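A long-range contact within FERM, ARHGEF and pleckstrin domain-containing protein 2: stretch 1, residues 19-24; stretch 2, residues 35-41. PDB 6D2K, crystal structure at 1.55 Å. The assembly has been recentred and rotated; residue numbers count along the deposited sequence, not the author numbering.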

ATOM      1  N   VAL A  19      -6.341 -14.861  -9.106  1.00 20.10           N
ATOM      2  CA  VAL A  19      -7.120 -13.898  -9.884  1.00 20.82           C
ATOM      3  C   VAL A  19      -8.583 -14.317  -9.884  1.00 22.92           C
ATOM      4  O   VAL A  19      -8.904 -15.494 -10.100  1.00 24.78           O
ATOM      5  N   GLU A  20      -9.467 -13.364  -9.605  1.00 21.22           N
ATOM      6  CA  GLU A  20     -10.901 -13.595  -9.657  1.00 18.58           C
ATOM      7  C   GLU A  20     -11.507 -12.676 -10.705  1.00 21.36           C
ATOM      8  O   GLU A  20     -11.072 -11.539 -10.853  1.00 19.95           O
ATOM      9  N   LEU A  21     -12.496 -13.180 -11.438  1.00 22.17           N
ATOM     10  CA  LEU A  21     -13.128 -12.427 -12.522  1.00 19.48           C
ATOM     11  C   LEU A  21     -14.467 -11.865 -12.068  1.00 19.93           C
ATOM     12  O   LEU A  21     -15.271 -12.574 -11.447  1.00 25.74           O
ATOM     13  N   PHE A  22     -14.700 -10.585 -12.351  1.00 17.96           N
ATOM     14  CA  PHE A  22     -15.948  -9.929 -11.963  1.00 17.35           C
ATOM     15  C   PHE A  22     -16.567  -9.261 -13.174  1.00 23.97           C
ATOM     16  O   PHE A  22     -15.908  -8.488 -13.860  1.00 24.89           O
ATOM     17  N   ASP A  23     -17.832  -9.566 -13.432  1.00 22.88           N
ATOM     18  CA  ASP A  23     -18.542  -8.954 -14.546  1.00 24.64           C
ATOM     19  C   ASP A  23     -19.423  -7.831 -14.029  1.00 26.30           C
ATOM     20  O   ASP A  23     -20.222  -8.020 -13.116  1.00 26.60           O
ATOM     21  N   ILE A  24     -19.262  -6.643 -14.597  1.00 25.03           N
ATOM     22  CA  ILE A  24     -19.968  -5.484 -14.079  1.00 25.05           C
ATOM     23  C   ILE A  24     -20.340  -4.536 -15.207  1.00 27.74           C
ATOM     24  O   ILE A  24     -19.642  -4.463 -16.218  1.00 29.61           O
ATOM     25  N   THR A  35     -17.623  -3.721  -3.420  1.00 23.67           N
ATOM     26  CA  THR A  35     -18.503  -4.578  -2.622  1.00 24.81           C
ATOM     27  C   THR A  35     -18.565  -6.040  -3.094  1.00 27.70           C
ATOM     28  O   THR A  35     -18.619  -6.955  -2.270  1.00 23.79           O
ATOM     29  N   GLN A  36     -18.550  -6.276  -4.405  1.00 25.70           N
ATOM     30  CA  GLN A  36     -18.489  -7.649  -4.893  1.00 24.60           C
ATOM     31  C   GLN A  36     -17.197  -8.311  -4.421  1.00 29.29           C
ATOM     32  O   GLN A  36     -17.189  -9.485  -4.055  1.00 27.36           O
ATOM     33  N   VAL A  37     -16.106  -7.549  -4.408  1.00 22.81           N
ATOM     34  CA  VAL A  37     -14.834  -8.104  -3.970  1.00 21.78           C
ATOM     35  C   VAL A  37     -14.852  -8.388  -2.477  1.00 20.78           C
ATOM     36  O   VAL A  37     -14.390  -9.445  -2.051  1.00 25.26           O
ATOM     37  N   TRP A  38     -15.384  -7.456  -1.693  1.00 22.77           N
ATOM     38  CA  TRP A  38     -15.454  -7.648  -0.243  1.00 25.26           C
ATOM     39  C   TRP A  38     -16.309  -8.871   0.097  1.00 28.09           C
ATOM     40  O   TRP A  38     -16.052  -9.565   1.077  1.00 24.62           O
ATOM     41  N   LYS A  39     -17.329  -9.126  -0.717  1.00 28.92           N
ATOM     42  CA  LYS A  39     -18.200 -10.284  -0.522  1.00 28.36           C
ATOM     43  C   LYS A  39     -17.501 -11.579  -0.890  1.00 28.71           C
ATOM     44  O   LYS A  39     -17.577 -12.566  -0.159  1.00 33.95           O
ATOM     45  N   HIS A  40     -16.842 -11.585  -2.042  1.00 29.48           N
ATOM     46  CA  HIS A  40     -16.085 -12.746  -2.462  1.00 30.74           C
ATOM     47  C   HIS A  40     -15.100 -13.146  -1.366  1.00 30.94           C
ATOM     48  O   HIS A  40     -14.878 -14.330  -1.133  1.00 30.02           O
ATOM     49  N   LEU A  41     -14.532 -12.149  -0.686  1.00 25.12           N
ATOM     50  CA  LEU A  41     -13.501 -12.398   0.323  1.00 28.44           C
ATOM     51  C   LEU A  41     -14.053 -12.553   1.730  1.00 27.04           C
ATOM     52  O   LEU A  41     -13.347 -13.019   2.627  1.00 27.90           O
TER

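No hydrogen bond passes directly between this strand and this helix; the polar link that does join them runs through a single water. Water 1 accepts from the backbone, with Asp23 N 3.1 Å from the water O, and donates to the helix side chain, with Gln36 OE1 2.7 Å from the water O. An amide oxygen at the end of a long, flexible side chain is well suited to this role: with chi1 m and chi2 t, Gln36 extends from the helix toward the strand and presents OE1 to the water held by Asp23 N. The CA-to-CB bond of Asp23 points away from the helix, and the residue takes part in the bridge through its backbone N.

The apolar centre is Phe22, the residue most covered by the opposite stretch; its large, flat ring suits this buried place. Strand alternation directs Glu20, Phe22 and Ile24 toward the helix, and the m rotamer of Phe22 carries its ring into the gap between the backbones; Phe22 CA lies 7.9 Å from Gln36 CA. Val37 points sideways from the helix, yet its t rotamer places CG2 over one ring face, 3.8 Å from Phe22 CZ and 4.1 Å from the ring centroid, a CH-pi contact. A compact, branched side chain suits this position, offering a methyl to the flat aromatic surface. At the ring edge lie Gln36 OE1, 3.6 Å from Phe22 CD1, and His40 CB, 4.1 Å from Phe22 CZ. Gln36 and His40 share this side of the helix because they are one turn apart, joined by the backbone hydrogen bond from His40 N to Gln36 O at 2.9 Å.

His40, chi1 t, points toward the strand and lays one face of its flat imidazole against Glu20 CB, an aliphatic group suited to it. Glu20 has chi1 at -93°, between wells, and chi2 m; its OE2 stands 3.3 Å from His40 ND1 at an angle too poor for a hydrogen bond.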

ATOM      1  CB  VAL A  19      -6.596 -13.782 -11.326  1.00 22.08           C
ATOM      2  CG1 VAL A  19      -7.447 -12.808 -12.147  1.00 21.78           C
ATOM      3  CG2 VAL A  19      -5.138 -13.339 -11.335  1.00 25.87           C
ATOM      4  CB  GLU A  20     -11.552 -13.370  -8.293  1.00 22.91           C
ATOM      5  CG  GLU A  20     -11.691 -14.628  -7.446  1.00 33.70           C
ATOM      6  CD  GLU A  20     -12.662 -15.641  -8.050  1.00 33.87           C
ATOM      7  OE1 GLU A  20     -12.206 -16.479  -8.849  1.00 37.29           O
ATOM      8  OE2 GLU A  20     -13.875 -15.588  -7.741  1.00 40.52           O
ATOM      9  CB  LEU A  21     -13.323 -13.339 -13.741  1.00 21.00           C
ATOM     10  CG  LEU A  21     -12.061 -14.074 -14.202  1.00 27.34           C
ATOM     11  CD1 LEU A  21     -12.408 -15.136 -15.236  1.00 31.66           C
ATOM     12  CD2 LEU A  21     -11.024 -13.110 -14.762  1.00 30.62           C
ATOM     13  CB  PHE A  22     -15.707  -8.882 -10.875  1.00 20.41           C
ATOM     14  CG  PHE A  22     -15.192  -9.459  -9.588  1.00 21.70           C
ATOM     15  CD1 PHE A  22     -16.039  -9.672  -8.522  1.00 24.30           C
ATOM     16  CD2 PHE A  22     -13.858  -9.785  -9.456  1.00 19.26           C
ATOM     17  CE1 PHE A  22     -15.561 -10.204  -7.332  1.00 27.97           C
ATOM     18  CE2 PHE A  22     -13.376 -10.321  -8.285  1.00 22.86           C
ATOM     19  CZ  PHE A  22     -14.226 -10.535  -7.219  1.00 21.54           C
ATOM     20  CB  ASP A  23     -19.367 -10.010 -15.282  1.00 28.40           C
ATOM     21  CG  ASP A  23     -18.501 -11.044 -15.961  1.00 32.42           C
ATOM     22  OD1 ASP A  23     -17.550 -10.647 -16.668  1.00 36.33           O
ATOM     23  OD2 ASP A  23     -18.765 -12.252 -15.791  1.00 42.13           O
ATOM     24  CB  ILE A  24     -19.105  -4.745 -13.050  1.00 24.52           C
ATOM     25  CG1 ILE A  24     -19.931  -3.726 -12.267  1.00 27.80           C
ATOM     26  CG2 ILE A  24     -17.924  -4.083 -13.730  1.00 26.75           C
ATOM     27  CD1 ILE A  24     -19.268  -3.279 -10.988  1.00 33.10           C
ATOM     28  CB  THR A  35     -19.920  -3.975  -2.518  1.00 23.26           C
ATOM     29  OG1 THR A  35     -19.861  -2.743  -1.783  1.00 26.67           O
ATOM     30  CG2 THR A  35     -20.860  -4.938  -1.807  1.00 26.26           C
ATOM     31  CB  GLN A  36     -18.619  -7.725  -6.424  1.00 28.70           C
ATOM     32  CG  GLN A  36     -20.008  -7.356  -6.944  1.00 29.17           C
ATOM     33  CD  GLN A  36     -20.216  -7.704  -8.417  1.00 37.45           C
ATOM     34  OE1 GLN A  36     -19.380  -8.361  -9.041  1.00 37.33           O
ATOM     35  NE2 GLN A  36     -21.340  -7.265  -8.974  1.00 36.90           N
ATOM     36  CB  VAL A  37     -13.644  -7.192  -4.306  1.00 21.71           C
ATOM     37  CG1 VAL A  37     -12.372  -7.768  -3.697  1.00 22.74           C
ATOM     38  CG2 VAL A  37     -13.505  -7.055  -5.817  1.00 19.34           C
ATOM     39  CB  TRP A  38     -16.029  -6.421   0.471  1.00 22.70           C
ATOM     40  CG  TRP A  38     -15.344  -5.084   0.206  1.00 20.27           C
ATOM     41  CD1 TRP A  38     -15.882  -3.851   0.392  1.00 23.36           C
ATOM     42  CD2 TRP A  38     -14.015  -4.869  -0.302  1.00 22.56           C
ATOM     43  NE1 TRP A  38     -14.981  -2.878   0.044  1.00 23.26           N
ATOM     44  CE2 TRP A  38     -13.827  -3.476  -0.386  1.00 19.90           C
ATOM     45  CE3 TRP A  38     -12.971  -5.715  -0.688  1.00 22.77           C
ATOM     46  CZ2 TRP A  38     -12.632  -2.905  -0.846  1.00 18.15           C
ATOM     47  CZ3 TRP A  38     -11.780  -5.143  -1.147  1.00 20.28           C
ATOM     48  CH2 TRP A  38     -11.627  -3.756  -1.214  1.00 18.52           C
ATOM     49  CB  LYS A  39     -19.467 -10.151  -1.364  1.00 32.73           C
ATOM     50  CG  LYS A  39     -20.521  -9.238  -0.786  1.00 34.43           C
ATOM     51  CD  LYS A  39     -21.919  -9.681  -1.232  1.00 42.19           C
ATOM     52  CE  LYS A  39     -21.873 -10.622  -2.439  1.00 43.88           C
ATOM     53  NZ  LYS A  39     -21.552 -12.040  -2.070  1.00 50.61           N
ATOM     54  CB  HIS A  40     -15.345 -12.475  -3.773  1.00 26.78           C
ATOM     55  CG  HIS A  40     -14.356 -13.537  -4.127  1.00 26.87           C
ATOM     56  ND1 HIS A  40     -14.727 -14.739  -4.690  1.00 30.49           N
ATOM     57  CD2 HIS A  40     -13.012 -13.591  -3.975  1.00 24.53           C
ATOM     58  CE1 HIS A  40     -13.653 -15.483  -4.879  1.00 32.50           C
ATOM     59  NE2 HIS A  40     -12.599 -14.810  -4.459  1.00 32.55           N
ATOM     60  CB  LEU A  41     -12.458 -11.270   0.330  1.00 24.61           C
ATOM     61  CG  LEU A  41     -11.637 -11.134  -0.954  1.00 24.33           C
ATOM     62  CD1 LEU A  41     -10.684  -9.932  -0.871  1.00 20.36           C
ATOM     63  CD2 LEU A  41     -10.882 -12.417  -1.268  1.00 24.72           C
TER
HETATM   64  O   HOH W   1     -19.464 -10.369 -10.918  1.00 35.02           O